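Local coordinates for polyporopepsin (Irpex lacteus, PDB 1WKR), which is a pepsin-family aspartic endopeptidase that clots milk and cleaves proteins with broad specificity, at residues G34-W39 against V107-L112. Numbering follows the deposited sequence.
Sequences GSSNTW and VGPVDL
S36 contributes the largest share of the surface buried between the loop 34-39, just after the catalytic D32, and the turn 107-112. Its CB lies 3.3 Å from P109 O and next to CB of L112. With chi1 at -53°, OG stands anti to the carbonyl carbon of S36 and beside its backbone N, and so reaches into the turn. There S36 OG donates a hydrogen bond of 2.7 Å to P109 O, arriving well above the carbonyl plane. The same oxygen accepts the backbone N of L112 at 3.2 Å, so two donors grip it where the 3-10 segment begins at V110. S36 OG also sits tightly against G108 C, at 2.9 Å. From the leucine side, L112 CD1 packs 3.5 Å from S36 OG and continues over the backbone of S35 and G34. An alanine at S36 removes the bond to P109 O and OG's contacts with L112, and would probably loosen the hold of the loop on the turn. One residue earlier, the backbone takes over: G108 N donates to S35 O over 2.8 Å, again from above the carbonyl plane. A side chain at G108 would run into this carbonyl and S36 OG, so the close approach depends on its being glycine. The S35 hydroxyl is hydrogen-bonded to D32 OD2, while G34 N binds D32 OD1 and G34 reaches the bound peptide through backbone hydrogen bonds. The contact joins the Asp-Thr-Gly-Ser loop, which supplies the N-terminal catalytic aspartate of the pepsin-family active site, to the turn after strand 103-106.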
loop_
_atom_site.group_PDB
_atom_site.type_symbol
_atom_site.label_atom_id
_atom_site.label_comp_id
_atom_site.label_asym_id
_atom_site.label_seq_id
_atom_site.Cartn_x
_atom_site.Cartn_y
_atom_site.Cartn_z
ATOM N N GLY A 34 4.991 0.573 -0.694
ATOM C CA GLY A 34 5.584 1.527 -1.623
ATOM C C GLY A 34 6.813 2.241 -1.098
ATOM O O GLY A 34 7.303 3.148 -1.774
ATOM N N SER A 35 7.293 1.874 0.085
ATOM C CA SER A 35 8.560 2.410 0.639
ATOM C C SER A 35 9.092 1.348 1.567
ATOM O O SER A 35 8.418 0.365 1.861
ATOM C CB SER A 35 8.360 3.693 1.386
ATOM O OG SER A 35 7.715 3.516 2.635
ATOM N N SER A 36 10.344 1.550 2.012
ATOM C CA SER A 36 11.076 0.454 2.629
ATOM C C SER A 36 11.798 0.833 3.873
ATOM O O SER A 36 12.556 0.013 4.428
ATOM C CB SER A 36 12.049 -0.145 1.598
ATOM O OG SER A 36 11.263 -0.471 0.433
ATOM N N ASN A 37 11.555 2.042 4.389
ATOM C CA ASN A 37 12.150 2.486 5.655
ATOM C C ASN A 37 11.090 2.399 6.708
ATOM O O ASN A 37 9.977 2.947 6.572
ATOM C CB ASN A 37 12.591 3.962 5.535
ATOM C CG ASN A 37 13.785 4.141 4.657
ATOM O OD1 ASN A 37 13.733 3.941 3.428
ATOM N ND2 ASN A 37 14.974 4.463 5.236
ATOM N N THR A 38 11.380 1.656 7.789
ATOM C CA THR A 38 10.501 1.608 8.971
ATOM C C THR A 38 10.896 2.722 9.906
ATOM O O THR A 38 12.097 2.800 10.243
ATOM C CB THR A 38 10.549 0.234 9.624
ATOM O OG1 THR A 38 9.896 -0.698 8.748
ATOM C CG2 THR A 38 9.808 0.213 10.960
ATOM N N TRP A 39 9.974 3.597 10.264
ATOM C CA TRP A 39 10.319 4.745 11.122
ATOM C C TRP A 39 9.162 5.122 11.950
ATOM O O TRP A 39 7.986 4.828 11.675
ATOM C CB TRP A 39 10.788 5.916 10.231
ATOM C CG TRP A 39 9.733 6.508 9.321
ATOM C CD1 TRP A 39 9.457 6.165 8.041
ATOM C CD2 TRP A 39 8.860 7.615 9.658
ATOM N NE1 TRP A 39 8.447 6.966 7.531
ATOM C CE2 TRP A 39 8.092 7.898 8.492
ATOM C CE3 TRP A 39 8.691 8.404 10.786
ATOM C CZ2 TRP A 39 7.141 8.896 8.444
ATOM C CZ3 TRP A 39 7.741 9.415 10.752
ATOM C CH2 TRP A 39 6.984 9.691 9.573
ATOM N N VAL A 107 7.684 -2.067 4.005
ATOM C CA VAL A 107 7.669 -3.462 3.473
ATOM C C VAL A 107 7.797 -3.493 1.948
ATOM O O VAL A 107 7.627 -4.545 1.329
ATOM C CB VAL A 107 6.476 -4.270 4.011
ATOM C CG1 VAL A 107 6.726 -4.682 5.472
ATOM C CG2 VAL A 107 5.148 -3.497 3.909
ATOM N N GLY A 108 8.213 -2.371 1.368
ATOM C CA GLY A 108 8.716 -2.317 -0.005
ATOM C C GLY A 108 10.019 -3.090 -0.102
ATOM O O GLY A 108 10.594 -3.572 0.898
ATOM N N PRO A 109 10.541 -3.232 -1.311
ATOM C CA PRO A 109 11.829 -3.953 -1.520
ATOM C C PRO A 109 12.967 -3.125 -0.953
ATOM O O PRO A 109 12.997 -1.908 -1.009
ATOM C CB PRO A 109 11.933 -4.074 -3.045
ATOM C CG PRO A 109 10.493 -3.879 -3.511
ATOM C CD PRO A 109 9.955 -2.817 -2.606
ATOM N N VAL A 110 13.984 -3.854 -0.431
ATOM C CA VAL A 110 15.101 -3.154 0.253
ATOM C C VAL A 110 15.808 -2.193 -0.650
ATOM O O VAL A 110 16.400 -1.205 -0.106
ATOM C CB VAL A 110 16.095 -4.203 0.851
ATOM C CG1 VAL A 110 16.763 -5.046 -0.197
ATOM C CG2 VAL A 110 17.092 -3.525 1.808
ATOM N N ASP A 111 15.810 -2.352 -1.964
ATOM C CA ASP A 111 16.540 -1.417 -2.828
ATOM C C ASP A 111 16.100 -0.004 -2.683
ATOM O O ASP A 111 16.899 0.959 -2.966
ATOM C CB ASP A 111 16.555 -1.892 -4.301
ATOM C CG ASP A 111 15.225 -1.866 -4.998
ATOM O OD1 ASP A 111 14.182 -1.547 -4.433
ATOM O OD2 ASP A 111 15.135 -2.222 -6.199
ATOM N N LEU A 112 14.886 0.305 -2.223
ATOM C CA LEU A 112 14.405 1.672 -2.054
ATOM C C LEU A 112 15.149 2.392 -0.943
ATOM O O LEU A 112 15.120 3.595 -0.846
ATOM C CB LEU A 112 12.900 1.722 -1.806
ATOM C CG LEU A 112 12.023 1.189 -2.949
ATOM C CD1 LEU A 112 10.551 1.229 -2.534
ATOM C CD2 LEU A 112 12.198 1.958 -4.233
#